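Local coordinates for DNA binding protein (Mycobacterium tuberculosis, PDB 4NB5) that controls expression of the MmpS2-MmpL2, MmpS4-MmpL4 and MmpS5-MmpL5 transport systems, and of its own gene, as a homodimeric repressor that binds directly to promoter regions, at residues F19-G24 with A36-G41; Q51-L56 with T91-R96. All coordinates share one frame; numbering follows the deposited sequence.

Contact 1 of 2, residues F19-G24 with A36-G41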
ATOM      1  N   PHE B  19      26.859   0.891   9.535  1.00  9.77           N
ATOM      2  CA  PHE B  19      25.796   0.695   8.554  1.00  7.72           C
ATOM      3  C   PHE B  19      24.536   1.471   8.964  1.00  7.60           C
ATOM      4  O   PHE B  19      23.922   2.174   8.152  1.00  8.98           O
ATOM      5  CB  PHE B  19      25.486  -0.797   8.411  1.00  8.58           C
ATOM      6  CG  PHE B  19      24.227  -1.078   7.651  1.00  8.92           C
ATOM      7  CD1 PHE B  19      24.184  -0.924   6.275  1.00  9.60           C
ATOM      8  CD2 PHE B  19      23.083  -1.484   8.317  1.00  8.59           C
ATOM      9  CE1 PHE B  19      23.019  -1.172   5.583  1.00 10.34           C
ATOM     10  CE2 PHE B  19      21.920  -1.728   7.635  1.00  7.91           C
ATOM     11  CZ  PHE B  19      21.882  -1.573   6.270  1.00  7.66           C
ATOM     12  N   VAL B  20      24.143   1.329  10.225  1.00 10.45           N
ATOM     13  CA  VAL B  20      22.960   2.000  10.742  1.00 10.45           C
ATOM     14  C   VAL B  20      23.113   3.517  10.601  1.00  9.36           C
ATOM     15  O   VAL B  20      22.203   4.214  10.143  1.00 10.54           O
ATOM     16  CB  VAL B  20      22.704   1.613  12.209  1.00 10.34           C
ATOM     17  CG1 VAL B  20      21.648   2.516  12.839  1.00 10.44           C
ATOM     18  CG2 VAL B  20      22.280   0.163  12.296  1.00  9.80           C
ATOM     19  N   GLU B  21      24.287   4.024  10.968  1.00 12.02           N
ATOM     20  CA  GLU B  21      24.575   5.450  10.845  1.00 13.56           C
ATOM     21  C   GLU B  21      24.442   5.911   9.394  1.00  9.55           C
ATOM     22  O   GLU B  21      23.875   6.969   9.109  1.00 11.06           O
ATOM     23  CB  GLU B  21      25.993   5.725  11.340  1.00 17.14           C
ATOM     24  CG  GLU B  21      26.396   7.179  11.317  1.00 26.10           C
ATOM     25  CD  GLU B  21      25.838   7.942  12.497  1.00 61.33           C
ATOM     26  OE1 GLU B  21      26.261   9.100  12.701  1.00 48.00           O
ATOM     27  OE2 GLU B  21      24.980   7.381  13.217  1.00 46.82           O
ATOM     28  N   GLN B  22      24.967   5.113   8.471  1.00  9.53           N
ATOM     29  CA  GLN B  22      24.958   5.499   7.067  1.00  8.70           C
ATOM     30  C   GLN B  22      23.555   5.454   6.488  1.00  6.50           C
ATOM     31  O   GLN B  22      23.200   6.281   5.650  1.00 10.32           O
ATOM     32  CB  GLN B  22      25.938   4.644   6.259  1.00 11.18           C
ATOM     33  CG  GLN B  22      27.378   5.055   6.512  1.00 16.28           C
ATOM     34  CD  GLN B  22      28.388   4.182   5.789  1.00 27.52           C
ATOM     35  OE1 GLN B  22      29.328   3.672   6.396  1.00 35.14           O
ATOM     36  NE2 GLN B  22      28.215   4.031   4.482  1.00 37.99           N
ATOM     37  N   MET B  23      22.743   4.508   6.949  1.00 10.34           N
ATOM     38  CA  MET B  23      21.327   4.485   6.583  1.00  7.97           C
ATOM     39  C   MET B  23      20.603   5.746   7.057  1.00 10.19           C
ATOM     40  O   MET B  23      19.767   6.302   6.344  1.00 10.81           O
ATOM     41  CB  MET B  23      20.659   3.238   7.158  1.00  9.16           C
ATOM     42  CG  MET B  23      21.073   1.951   6.444  1.00  8.37           C
ATOM     43  SD  MET B  23      20.411   1.808   4.754  1.00 10.88           S
ATOM     44  CE  MET B  23      18.692   1.473   5.116  1.00 10.24           C
ATOM     45  N   GLY B  24      20.910   6.195   8.271  1.00 10.40           N
ATOM     46  CA  GLY B  24      20.381   7.461   8.740  1.00  8.81           C
ATOM     47  C   GLY B  24      20.766   8.602   7.809  1.00  9.96           C
ATOM     48  O   GLY B  24      19.928   9.423   7.452  1.00  9.10           O
ATOM     49  N   ALA B  36      14.358   7.560  11.056  1.00 10.42           N
ATOM     50  CA  ALA B  36      13.712   6.577  10.195  1.00 12.65           C
ATOM     51  C   ALA B  36      14.747   5.712   9.474  1.00  8.79           C
ATOM     52  O   ALA B  36      14.587   4.499   9.385  1.00  9.40           O
ATOM     53  CB  ALA B  36      12.807   7.267   9.189  1.00 15.43           C
ATOM     54  N   GLY B  37      15.791   6.344   8.945  1.00  8.43           N
ATOM     55  CA  GLY B  37      16.861   5.620   8.285  1.00  8.19           C
ATOM     56  C   GLY B  37      17.589   4.670   9.225  1.00  8.53           C
ATOM     57  O   GLY B  37      17.880   3.529   8.866  1.00  7.39           O
ATOM     58  N   ARG B  38      17.902   5.156  10.425  1.00  8.56           N
ATOM     59  CA  ARG B  38      18.592   4.331  11.420  1.00  7.42           C
ATOM     60  C   ARG B  38      17.725   3.157  11.855  1.00  9.30           C
ATOM     61  O   ARG B  38      18.217   2.036  12.009  1.00  9.07           O
ATOM     62  CB  ARG B  38      19.003   5.180  12.629  1.00  9.66           C
ATOM     63  CG  ARG B  38      20.067   6.221  12.311  1.00 11.14           C
ATOM     64  CD  ARG B  38      20.324   7.144  13.504  1.00 11.10           C
ATOM     65  NE  ARG B  38      20.924   6.413  14.621  1.00 13.87           N
ATOM     66  CZ  ARG B  38      20.526   6.483  15.892  1.00 15.26           C
ATOM     67  NH1 ARG B  38      19.511   7.258  16.260  1.00 15.36           N
ATOM     68  NH2 ARG B  38      21.161   5.762  16.808  1.00 19.04           N
ATOM     69  N   LEU B  39      16.430   3.415  12.041  1.00  9.63           N
ATOM     70  CA  LEU B  39      15.478   2.364  12.392  1.00  6.58           C
ATOM     71  C   LEU B  39      15.384   1.285  11.311  1.00  8.34           C
ATOM     72  O   LEU B  39      15.404   0.087  11.618  1.00  9.28           O
ATOM     73  CB  LEU B  39      14.100   2.959  12.695  1.00  8.91           C
ATOM     74  CG  LEU B  39      13.011   1.933  13.002  1.00 13.32           C
ATOM     75  CD1 LEU B  39      13.415   1.029  14.154  1.00 15.08           C
ATOM     76  CD2 LEU B  39      11.694   2.629  13.314  1.00 11.38           C
ATOM     77  N   LEU B  40      15.302   1.696  10.045  1.00  7.56           N
ATOM     78  CA  LEU B  40      15.269   0.731   8.958  1.00  8.71           C
ATOM     79  C   LEU B  40      16.573  -0.062   8.933  1.00  7.91           C
ATOM     80  O   LEU B  40      16.566  -1.280   8.800  1.00  6.98           O
ATOM     81  CB  LEU B  40      15.035   1.429   7.621  1.00  7.10           C
ATOM     82  CG  LEU B  40      15.006   0.517   6.390  1.00  7.08           C
ATOM     83  CD1 LEU B  40      13.970  -0.587   6.533  1.00 11.43           C
ATOM     84  CD2 LEU B  40      14.749   1.315   5.127  1.00  6.83           C
ATOM     85  N   GLY B  41      17.697   0.633   9.070  1.00  9.06           N
ATOM     86  CA  GLY B  41      18.983  -0.038   9.112  1.00  8.57           C
ATOM     87  C   GLY B  41      19.070  -1.060  10.238  1.00  7.37           C
ATOM     88  O   GLY B  41      19.529  -2.184  10.036  1.00  7.75           O
TER
HETATM   89  O   HOH W   1      23.501   5.500  14.233  1.00 24.76           O
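V20 and R38 cross at about a right angle. CG1 of V20, anti to its backbone N (chi1 169°), touches the CB of R38 at 3.8 Å and also packs on the R38 carbonyl oxygen. The aliphatic part of R38 rests on the facing helix in turn, its CG reaching the V20 carbonyl oxygen and the CA of G24. Beyond CG the arginine runs out to the solvent side, where the opposite charge of E21 stands 4.4 Å away (OE2 to R38 NE), well out of the guanidinium plane. A water bridges that gap, giving a proton to E21 OE2 at 2.6 Å and accepting one from R38 NE. The far end of the guanidinium is anchored by NH2 on the carbonyl oxygen of L60.

The two segments belong to helices 16-28 and 34-45, consecutive in the marR-type winged helix-turn-helix chain. Segments 19-24 and 36-41 run roughly antiparallel, at 141°, with their axes 6.9 Å apart at closest approach. Glycines permit that spacing: G24 and G37 meet backbone to backbone, CA to CA at 4.0 Å, and G37 CA makes a C-H...O contact with M23 O. One turn on, G41 offers its bare CA to the M23 side chain.

M23 fills the other flank. Its CB sits 3.3 Å from G37 O, its CG packs on G41 CA, and the chain then bends at chi2 and chi3, with CE against L40 CD2 at 3.9 Å. The same CG covers one face of the F19 ring, offset toward the rim, while G41 O meets that ring in plane at its edge, 3.4 Å from CE2. Past these two side chains come L114 and G121 of the second subunit.

Contact 2 of 2, residues Q51-L56 with T91-R96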
ATOM      1  N   GLN B  51      11.739  -6.859  17.112  1.00 15.88           N
ATOM      2  CA  GLN B  51      12.209  -5.990  18.187  1.00 16.29           C
ATOM      3  C   GLN B  51      11.042  -5.258  18.833  1.00 14.59           C
ATOM      4  O   GLN B  51      10.148  -4.764  18.138  1.00 17.60           O
ATOM      5  CB  GLN B  51      13.179  -4.942  17.630  1.00 16.28           C
ATOM      6  CG  GLN B  51      14.399  -5.514  16.942  1.00 15.37           C
ATOM      7  CD  GLN B  51      15.545  -5.750  17.902  1.00 17.26           C
ATOM      8  OE1 GLN B  51      16.034  -4.814  18.538  1.00 14.85           O
ATOM      9  NE2 GLN B  51      15.979  -6.994  18.013  1.00 18.59           N
ATOM     10  N   SER B  52      11.062  -5.151  20.160  1.00 17.88           N
ATOM     11  CA  SER B  52      10.051  -4.372  20.866  1.00 19.09           C
ATOM     12  C   SER B  52      10.325  -2.880  20.757  1.00 14.64           C
ATOM     13  O   SER B  52      11.456  -2.457  20.502  1.00 16.99           O
ATOM     14  CB  SER B  52      10.020  -4.763  22.345  1.00 23.21           C
ATOM     15  OG  SER B  52      11.130  -4.206  23.029  1.00 20.07           O
ATOM     16  N   SER B  53       9.288  -2.077  20.968  1.00 15.70           N
ATOM     17  CA  SER B  53       9.422  -0.625  20.938  1.00 19.01           C
ATOM     18  C   SER B  53      10.512  -0.158  21.905  1.00 20.86           C
ATOM     19  O   SER B  53      11.321   0.718  21.580  1.00 16.05           O
ATOM     20  CB  SER B  53       8.091   0.039  21.300  1.00 28.46           C
ATOM     21  OG  SER B  53       7.144  -0.122  20.260  1.00 43.14           O
ATOM     22  N   GLU B  54      10.537  -0.765  23.087  1.00 19.11           N
ATOM     23  CA  GLU B  54      11.506  -0.409  24.117  1.00 23.06           C
ATOM     24  C   GLU B  54      12.926  -0.753  23.672  1.00 14.07           C
ATOM     25  O   GLU B  54      13.849   0.044  23.854  1.00 16.53           O
ATOM     26  CB  GLU B  54      11.170  -1.132  25.425  1.00 22.43           C
ATOM     27  CG  GLU B  54       9.841  -0.708  26.064  1.00 48.67           C
ATOM     28  CD  GLU B  54       8.600  -1.108  25.262  1.00 64.03           C
ATOM     29  OE1 GLU B  54       7.612  -0.342  25.292  1.00 62.67           O
ATOM     30  OE2 GLU B  54       8.597  -2.183  24.618  1.00 37.24           O
ATOM     31  N   GLU B  55      13.089  -1.934  23.082  1.00 17.66           N
ATOM     32  CA  GLU B  55      14.387  -2.389  22.594  1.00 12.44           C
ATOM     33  C   GLU B  55      14.931  -1.461  21.514  1.00 14.04           C
ATOM     34  O   GLU B  55      16.134  -1.179  21.467  1.00 13.71           O
ATOM     35  CB  GLU B  55      14.280  -3.809  22.039  1.00 17.11           C
ATOM     36  CG  GLU B  55      14.193  -4.888  23.103  1.00 20.29           C
ATOM     37  CD  GLU B  55      13.992  -6.276  22.518  1.00 50.82           C
ATOM     38  OE1 GLU B  55      13.440  -6.386  21.399  1.00 28.08           O
ATOM     39  OE2 GLU B  55      14.388  -7.257  23.180  1.00 39.52           O
ATOM     40  N   LEU B  56      14.039  -0.995  20.644  1.00 15.51           N
ATOM     41  CA  LEU B  56      14.423  -0.095  19.563  1.00 14.45           C
ATOM     42  C   LEU B  56      14.853   1.255  20.112  1.00 15.49           C
ATOM     43  O   LEU B  56      15.865   1.817  19.692  1.00 15.07           O
ATOM     44  CB  LEU B  56      13.263   0.076  18.577  1.00 14.11           C
ATOM     45  CG  LEU B  56      12.911  -1.201  17.816  1.00 18.20           C
ATOM     46  CD1 LEU B  56      11.618  -1.039  17.026  1.00 17.69           C
ATOM     47  CD2 LEU B  56      14.049  -1.606  16.893  1.00 16.16           C
ATOM     48  N   THR B  91       4.632  -3.643  22.127  1.00 37.10           N
ATOM     49  CA  THR B  91       4.540  -3.504  20.679  1.00 28.44           C
ATOM     50  C   THR B  91       5.841  -3.993  20.045  1.00 29.21           C
ATOM     51  O   THR B  91       6.921  -3.585  20.462  1.00 26.42           O
ATOM     52  CB  THR B  91       4.315  -2.036  20.274  1.00 36.03           C
ATOM     53  OG1 THR B  91       3.092  -1.558  20.848  1.00 36.96           O
ATOM     54  CG2 THR B  91       4.250  -1.896  18.757  1.00 40.40           C
ATOM     55  N   TYR B  92       5.739  -4.880  19.059  1.00 23.79           N
ATOM     56  CA  TYR B  92       6.919  -5.350  18.332  1.00 18.21           C
ATOM     57  C   TYR B  92       6.893  -4.881  16.883  1.00 17.53           C
ATOM     58  O   TYR B  92       5.828  -4.702  16.294  1.00 18.08           O
ATOM     59  CB  TYR B  92       7.005  -6.873  18.342  1.00 23.42           C
ATOM     60  CG  TYR B  92       7.216  -7.462  19.710  1.00 29.87           C
ATOM     61  CD1 TYR B  92       8.491  -7.605  20.234  1.00 29.44           C
ATOM     62  CD2 TYR B  92       6.137  -7.883  20.474  1.00 31.50           C
ATOM     63  CE1 TYR B  92       8.688  -8.150  21.487  1.00 40.85           C
ATOM     64  CE2 TYR B  92       6.324  -8.428  21.728  1.00 43.64           C
ATOM     65  CZ  TYR B  92       7.599  -8.559  22.228  1.00 50.18           C
ATOM     66  OH  TYR B  92       7.785  -9.102  23.480  1.00 46.49           O
ATOM     67  N   PHE B  93       8.078  -4.690  16.311  1.00 17.37           N
ATOM     68  CA  PHE B  93       8.195  -4.413  14.886  1.00 12.99           C
ATOM     69  C   PHE B  93       9.195  -5.367  14.278  1.00 12.38           C
ATOM     70  O   PHE B  93      10.082  -5.889  14.958  1.00 14.77           O
ATOM     71  CB  PHE B  93       8.654  -2.977  14.626  1.00 12.26           C
ATOM     72  CG  PHE B  93       7.701  -1.942  15.125  1.00 13.57           C
ATOM     73  CD1 PHE B  93       6.561  -1.622  14.405  1.00 15.19           C
ATOM     74  CD2 PHE B  93       7.935  -1.296  16.325  1.00 21.86           C
ATOM     75  CE1 PHE B  93       5.680  -0.663  14.872  1.00 21.39           C
ATOM     76  CE2 PHE B  93       7.056  -0.345  16.797  1.00 22.34           C
ATOM     77  CZ  PHE B  93       5.929  -0.026  16.071  1.00 24.55           C
ATOM     78  N   ARG B  94       9.044  -5.558  12.978  1.00 12.60           N
ATOM     79  CA  ARG B  94       9.902  -6.448  12.247  1.00 11.93           C
ATOM     80  C   ARG B  94       9.985  -6.000  10.788  1.00 12.21           C
ATOM     81  O   ARG B  94       9.051  -5.499  10.258  1.00 13.17           O
ATOM     82  CB  ARG B  94       9.206  -7.765  12.243  1.00 17.28           C
ATOM     83  CG  ARG B  94      10.002  -8.940  12.100  1.00 24.91           C
ATOM     84  CD  ARG B  94       9.046 -10.010  11.632  1.00 24.43           C
ATOM     85  NE  ARG B  94       9.777 -10.284  10.512  1.00 34.98           N
ATOM     86  CZ  ARG B  94      10.676 -11.200  10.450  1.00 34.83           C
ATOM     87  NH1 ARG B  94      10.862 -12.061  11.379  1.00 64.86           N
ATOM     88  NH2 ARG B  94      11.349 -11.215   9.399  1.00 55.18           N
ATOM     89  N   LEU B  95      11.126  -6.191  10.180  1.00 11.22           N
ATOM     90  CA  LEU B  95      11.214  -5.958   8.753  1.00  9.37           C
ATOM     91  C   LEU B  95      10.292  -6.936   8.051  1.00 10.73           C
ATOM     92  O   LEU B  95      10.207  -8.111   8.417  1.00 11.97           O
ATOM     93  CB  LEU B  95      12.644  -6.170   8.271  1.00 11.92           C
ATOM     94  CG  LEU B  95      12.956  -5.648   6.879  1.00 11.33           C
ATOM     95  CD1 LEU B  95      13.138  -4.139   6.902  1.00 12.14           C
ATOM     96  CD2 LEU B  95      14.194  -6.339   6.333  1.00 12.37           C
ATOM     97  N   ARG B  96       9.594  -6.464   7.031  1.00 13.06           N
ATOM     98  CA  ARG B  96       8.691  -7.333   6.300  0.53 11.15           C
ATOM     99  C   ARG B  96       9.454  -8.338   5.453  1.00 12.85           C
ATOM    100  O   ARG B  96      10.571  -8.081   5.019  1.00 12.19           O
ATOM    101  CB  ARG B  96       7.754  -6.509   5.419  0.53 16.28           C
ATOM    102  CG  ARG B  96       6.360  -6.370   5.990  0.53 26.42           C
ATOM    103  CD  ARG B  96       5.314  -6.557   4.910  0.53 29.68           C
ATOM    104  NE  ARG B  96       4.943  -5.295   4.291  0.53 27.32           N
ATOM    105  CZ  ARG B  96       4.318  -5.184   3.123  0.53 30.43           C
ATOM    106  NH1 ARG B  96       4.004  -6.261   2.409  0.53 12.95           N
ATOM    107  NH2 ARG B  96       4.026  -3.981   2.658  0.53 15.32           N
TER
HETATM  108  O   HOH W   2       5.775  -1.488  23.893  1.00 45.20           O
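F93 and Q51 face each other as an antiparallel hydrogen-bonded pair, the residues with the most surface buried here. Q51 N gives its proton to F93 O at 2.9 Å, nearly straight at 170°, and F93 N returns a bond of 2.8 Å to Q51 O. That oxygen also has a weaker C-H...O contact from Y92 CA. Farther out, the L56 side chain crosses that of F93 at about a right angle, L56 CD1 lying 3.8 Å from F93 CD2, and S53 OG comes within 3.5 Å of F93 CE2. The Q51 side chain bends at chi2, and its buried amide is satisfied at both ends, OE1 by W42 NE1 and NE2 by the carbonyl of P48.

S53, the first residue of helix 53-59, extends the pairing past the strand. Its N bonds to T91 O at 2.9 Å, with a bent angle of 146° at the hydrogen. Its OG, beside the backbone N (chi1 -71°), lies against T91 CB. Just before it, S52 and E55 form a capping box: E55 N bonds to S52 OG, and S52 N to E55 OE1. A water joins E54 OE1 to T91 N.

On the face of the sheet carrying S52 and Y92, opposite Q51 and F93, Y92 CE1 lies 3.7 Å from S52 CB, and the tyrosine OH hydrogen-bonds to D88 OD2. Strand 92-95 is the middle one of three, between 51-52 and 80-83, in the wing of the winged helix. The F93 ring packs on A71 and I75 of helix 64-77, while L56 reaches I67 of that helix and L39 and W42 of helix 34-45.

Both contacts are largely buried, contact 1 with a water-bridged charge pair at its solvent edge, contact 2 with a water at the T91 end. They share no segment, but helix 34-45 precedes strand 51-52 in the chain, and the two contacts touch: L40 CD1 lies 3.7 Å from L95 CD1, and L39 CD1 packs on L56 CD2. Contact 1 joins helix to helix by close glycine backbones and apolar side chains beside the second subunit; contact 2 ties the start of the helix-turn-helix region to the wing through paired backbone hydrogen bonds. L40 serves both, touching M23 in contact 1 and L95 of contact 2, while L39 reaches L56.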